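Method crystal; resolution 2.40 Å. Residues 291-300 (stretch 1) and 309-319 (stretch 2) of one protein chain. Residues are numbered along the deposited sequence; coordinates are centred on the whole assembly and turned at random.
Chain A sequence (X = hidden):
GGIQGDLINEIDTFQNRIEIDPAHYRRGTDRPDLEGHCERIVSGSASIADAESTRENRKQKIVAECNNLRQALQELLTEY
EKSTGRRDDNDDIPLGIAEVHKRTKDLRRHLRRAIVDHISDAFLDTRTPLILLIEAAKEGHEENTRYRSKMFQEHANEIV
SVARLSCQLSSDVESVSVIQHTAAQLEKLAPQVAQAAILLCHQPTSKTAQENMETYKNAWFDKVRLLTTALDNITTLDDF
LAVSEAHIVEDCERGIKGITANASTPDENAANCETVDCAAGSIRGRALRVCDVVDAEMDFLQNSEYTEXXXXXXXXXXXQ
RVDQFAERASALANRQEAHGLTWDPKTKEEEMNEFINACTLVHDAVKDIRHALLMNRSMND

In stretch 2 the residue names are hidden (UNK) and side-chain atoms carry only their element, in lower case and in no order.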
# COMPACT_ATOMS: atom_id res chain seq x y z
N CYS A 291 6.86 -9.01 -7.47
CA CYS A 291 7.80 -9.35 -8.53
C CYS A 291 8.30 -8.11 -9.26
O CYS A 291 9.50 -7.96 -9.49
CB CYS A 291 7.17 -10.32 -9.53
SG CYS A 291 6.82 -11.97 -8.86
N ASP A 292 7.38 -7.23 -9.63
CA ASP A 292 7.73 -5.99 -10.34
C ASP A 292 8.69 -5.12 -9.55
O ASP A 292 9.70 -4.65 -10.08
CB ASP A 292 6.47 -5.18 -10.66
CG ASP A 292 5.63 -5.80 -11.75
OD1 ASP A 292 6.17 -6.63 -12.52
OD2 ASP A 292 4.43 -5.46 -11.85
N VAL A 293 8.37 -4.92 -8.28
CA VAL A 293 9.10 -3.99 -7.42
C VAL A 293 10.49 -4.51 -7.07
O VAL A 293 11.45 -3.74 -7.00
CB VAL A 293 8.29 -3.70 -6.14
CG1 VAL A 293 9.12 -2.93 -5.13
CG2 VAL A 293 7.03 -2.92 -6.48
N VAL A 294 10.62 -5.81 -6.87
CA VAL A 294 11.91 -6.39 -6.51
C VAL A 294 12.81 -6.51 -7.74
O VAL A 294 14.02 -6.24 -7.66
CB VAL A 294 11.76 -7.76 -5.83
CG1 VAL A 294 13.11 -8.34 -5.50
CG2 VAL A 294 10.92 -7.64 -4.56
N ASP A 295 12.23 -6.90 -8.87
CA ASP A 295 12.97 -6.97 -10.13
C ASP A 295 13.56 -5.61 -10.51
O ASP A 295 14.72 -5.51 -10.91
CB ASP A 295 12.07 -7.48 -11.26
CG ASP A 295 12.14 -8.99 -11.43
OD1 ASP A 295 11.50 -9.51 -12.36
OD2 ASP A 295 12.85 -9.64 -10.64
N ALA A 296 12.75 -4.56 -10.39
CA ALA A 296 13.20 -3.21 -10.70
C ALA A 296 14.32 -2.78 -9.75
O ALA A 296 15.30 -2.18 -10.18
CB ALA A 296 12.04 -2.22 -10.62
N GLU A 297 14.18 -3.11 -8.47
CA GLU A 297 15.19 -2.78 -7.47
C GLU A 297 16.55 -3.40 -7.79
O GLU A 297 17.58 -2.77 -7.60
CB GLU A 297 14.72 -3.23 -6.08
CG GLU A 297 15.64 -2.81 -4.94
CD GLU A 297 15.29 -1.45 -4.37
OE1 GLU A 297 14.36 -0.80 -4.90
OE2 GLU A 297 15.94 -1.03 -3.39
N MET A 298 16.53 -4.63 -8.27
CA MET A 298 17.76 -5.34 -8.61
C MET A 298 18.39 -4.84 -9.91
O MET A 298 19.61 -4.75 -10.02
CB MET A 298 17.48 -6.85 -8.71
CG MET A 298 17.02 -7.50 -7.41
SD MET A 298 18.22 -7.43 -6.05
CE MET A 298 17.69 -5.95 -5.18
N ASP A 299 17.55 -4.52 -10.90
CA ASP A 299 18.04 -4.04 -12.20
C ASP A 299 18.77 -2.70 -12.08
O ASP A 299 19.65 -2.40 -12.89
CB ASP A 299 16.89 -3.92 -13.20
CG ASP A 299 16.40 -5.26 -13.70
OD1 ASP A 299 17.17 -6.25 -13.60
OD2 ASP A 299 15.26 -5.34 -14.19
N PHE A 300 18.40 -1.91 -11.08
CA PHE A 300 19.06 -0.63 -10.84
C PHE A 300 20.48 -0.86 -10.32
O PHE A 300 21.38 -0.04 -10.55
CB PHE A 300 18.26 0.21 -9.86
CG PHE A 300 17.11 0.95 -10.49
CD1 PHE A 300 17.31 1.70 -11.65
CD2 PHE A 300 15.84 0.89 -9.95
CE1 PHE A 300 16.27 2.38 -12.24
CE2 PHE A 300 14.79 1.57 -10.54
CZ PHE A 300 15.00 2.32 -11.69
N UNK A 309 20.67 -14.04 -7.75
CA UNK A 309 20.06 -14.92 -6.76
C UNK A 309 18.67 -14.43 -6.36
O UNK A 309 17.75 -15.22 -6.17
c UNK A 309 20.95 -15.05 -5.50
o UNK A 309 22.23 -15.57 -5.86
c UNK A 309 20.31 -15.98 -4.48
N UNK A 310 18.52 -13.12 -6.25
CA UNK A 310 17.24 -12.52 -5.90
C UNK A 310 16.26 -12.59 -7.06
O UNK A 310 15.09 -12.94 -6.88
c UNK A 310 18.18 -10.99 -4.13
c UNK A 310 16.08 -10.36 -5.33
c UNK A 310 17.42 -11.05 -5.45
N UNK A 311 16.72 -12.26 -8.27
CA UNK A 311 15.88 -12.34 -9.46
C UNK A 311 15.43 -13.77 -9.72
O UNK A 311 14.33 -14.00 -10.23
n UNK A 311 16.01 -8.79 -13.99
c UNK A 311 16.62 -11.78 -10.68
c UNK A 311 16.15 -9.47 -11.60
c UNK A 311 16.93 -10.29 -10.59
c UNK A 311 16.64 -9.72 -13.02
N UNK A 312 16.28 -14.73 -9.36
CA UNK A 312 15.94 -16.14 -9.49
C UNK A 312 14.77 -16.51 -8.57
O UNK A 312 13.84 -17.21 -8.98
c UNK A 312 16.88 -18.51 -9.31
n UNK A 312 15.39 -19.55 -10.90
o UNK A 312 17.28 -18.61 -11.67
c UNK A 312 17.15 -17.02 -9.17
c UNK A 312 16.53 -18.90 -10.73
N UNK A 313 14.82 -16.03 -7.33
CA UNK A 313 13.75 -16.27 -6.38
C UNK A 313 12.45 -15.62 -6.85
O UNK A 313 11.37 -16.20 -6.70
c UNK A 313 14.14 -15.75 -5.00
N UNK A 314 12.57 -14.43 -7.43
CA UNK A 314 11.42 -13.72 -7.98
C UNK A 314 10.82 -14.48 -9.16
O UNK A 314 9.60 -14.59 -9.29
c UNK A 314 10.69 -11.67 -9.24
c UNK A 314 11.81 -12.30 -8.44
c UNK A 314 12.18 -11.44 -7.24
N UNK A 315 11.69 -15.02 -10.01
CA UNK A 315 11.27 -15.77 -11.18
C UNK A 315 10.45 -17.00 -10.80
O UNK A 315 9.55 -17.42 -11.54
n UNK A 315 12.48 -16.05 -16.53
n UNK A 315 13.04 -17.94 -15.34
c UNK A 315 12.15 -16.94 -13.28
c UNK A 315 12.61 -17.37 -16.47
n UNK A 315 12.32 -18.12 -17.52
c UNK A 315 13.38 -17.21 -14.13
c UNK A 315 12.49 -16.19 -12.01
N UNK A 316 10.75 -17.58 -9.64
CA UNK A 316 10.02 -18.74 -9.14
C UNK A 316 8.58 -18.36 -8.79
O UNK A 316 7.63 -19.06 -9.17
c UNK A 316 12.79 -20.61 -7.15
c UNK A 316 9.82 -20.40 -7.25
c UNK A 316 10.71 -19.34 -7.90
c UNK A 316 12.06 -19.94 -8.29
N UNK A 317 8.42 -17.26 -8.08
CA UNK A 317 7.09 -16.74 -7.76
C UNK A 317 6.31 -16.42 -9.03
O UNK A 317 5.19 -16.89 -9.21
c UNK A 317 5.88 -14.83 -6.50
c UNK A 317 6.11 -13.53 -5.72
c UNK A 317 7.20 -15.49 -6.88
c UNK A 317 5.01 -15.79 -5.70
N UNK A 318 6.92 -15.64 -9.91
CA UNK A 318 6.24 -15.13 -11.09
C UNK A 318 5.91 -16.20 -12.13
O UNK A 318 4.79 -16.23 -12.65
c UNK A 318 6.95 -12.06 -13.30
c UNK A 318 6.18 -11.42 -14.45
n UNK A 318 6.65 -10.04 -14.73
c UNK A 318 6.44 -13.45 -13.01
c UNK A 318 7.08 -14.03 -11.76
N UNK A 319 6.86 -17.07 -12.45
CA UNK A 319 6.68 -18.01 -13.56
C UNK A 319 6.21 -19.40 -13.12
O UNK A 319 5.87 -20.23 -13.97
c UNK A 319 8.57 -16.82 -14.73
c UNK A 319 7.98 -18.17 -14.37
o UNK A 319 8.94 -18.93 -13.62
O HOH W 1 4.35 -9.01 -13.00
O HOH W 2 12.91 -12.16 -11.96

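Position 309 carries two carbons and one oxygen beyond CA, with the first carbon bearing both others. A beta-branched side chain with a hydroxyl is Thr309; it is out of reach of stretch 1, and its OG1 is hydrogen-bonded elsewhere in the structure.

Position 310 has three carbons forked at CB, which points toward stretch 1: Val310. Its CG1 lies 3.6 Å from Val294 CG1 and 3.7 Å from Met298 CG, so one methyl touches two successive helical turns.

At 311, four carbons run in a row to a terminal nitrogen, which lies 2.8 Å from Asp299 OD1. This is Lys311. CA-to-CB points sideways, but the chain bends inward (chi2 -113°, between wells), and NZ donates a hydrogen bond within a salt bridge. On the way, CD passes 3.4 Å from Asp295 OD2.

Position 312 has three carbons, the third carrying one oxygen and one nitrogen: the amide Gln312, directed away. Position 313 has a single carbon, Ala313, out of reach.

Position 314 repeats the three-carbon fork at CB, and its CA is 5.7 Å from Cys291 CA. As Val314, it sets CG1 3.8 Å from Cys291 CB and 3.3 Å from Asp295 OD2, while CG2 lies 3.7 Å from Val294 CG1.

At 315, three carbons lead to a guanidinium, a nitrogen followed by a carbon bearing two more nitrogens: Arg315, its CA-to-CB bond pointing away. Position 316 has four carbons forked at the first, one arm two carbons long, hence Ile316; its end leads away.

Position 317 also has four carbons but forks at the second, giving Leu317; CD2 is 3.6 Å from Cys291 SG. Position 318 has four carbons in a row and a terminal nitrogen: Lys318, extended with all four chi angles t. Its CB packs 3.6 Å from Cys291 SG. NZ stands 4.1 Å from Asp292 OD1, beyond a salt bridge, but water 1 joins them, donating to OD1 (3.0 Å) and accepting from NZ (3.1 Å).

Position 319 has a hydroxyl and a methyl on CB: Thr319. Its OG1 donates to Arg315 O at 2.6 Å, a bond within its own helix, where a wider pi-type turn spans 317-319.

The helices run nearly antiparallel (160°), with axes 9.7 Å apart at closest approach, burying 527 Å² in total. Cys291, Val294 and Met298 form an apolar seam with Val310, Val314 and Leu317. Polar links supplement it: the Asp299 OD1 to Lys311 NZ salt bridge (2.8 Å) is direct, whereas Asp292 and Lys318 communicate through water.

Stretch 2, residues 309-319: TVKQAVRILKT
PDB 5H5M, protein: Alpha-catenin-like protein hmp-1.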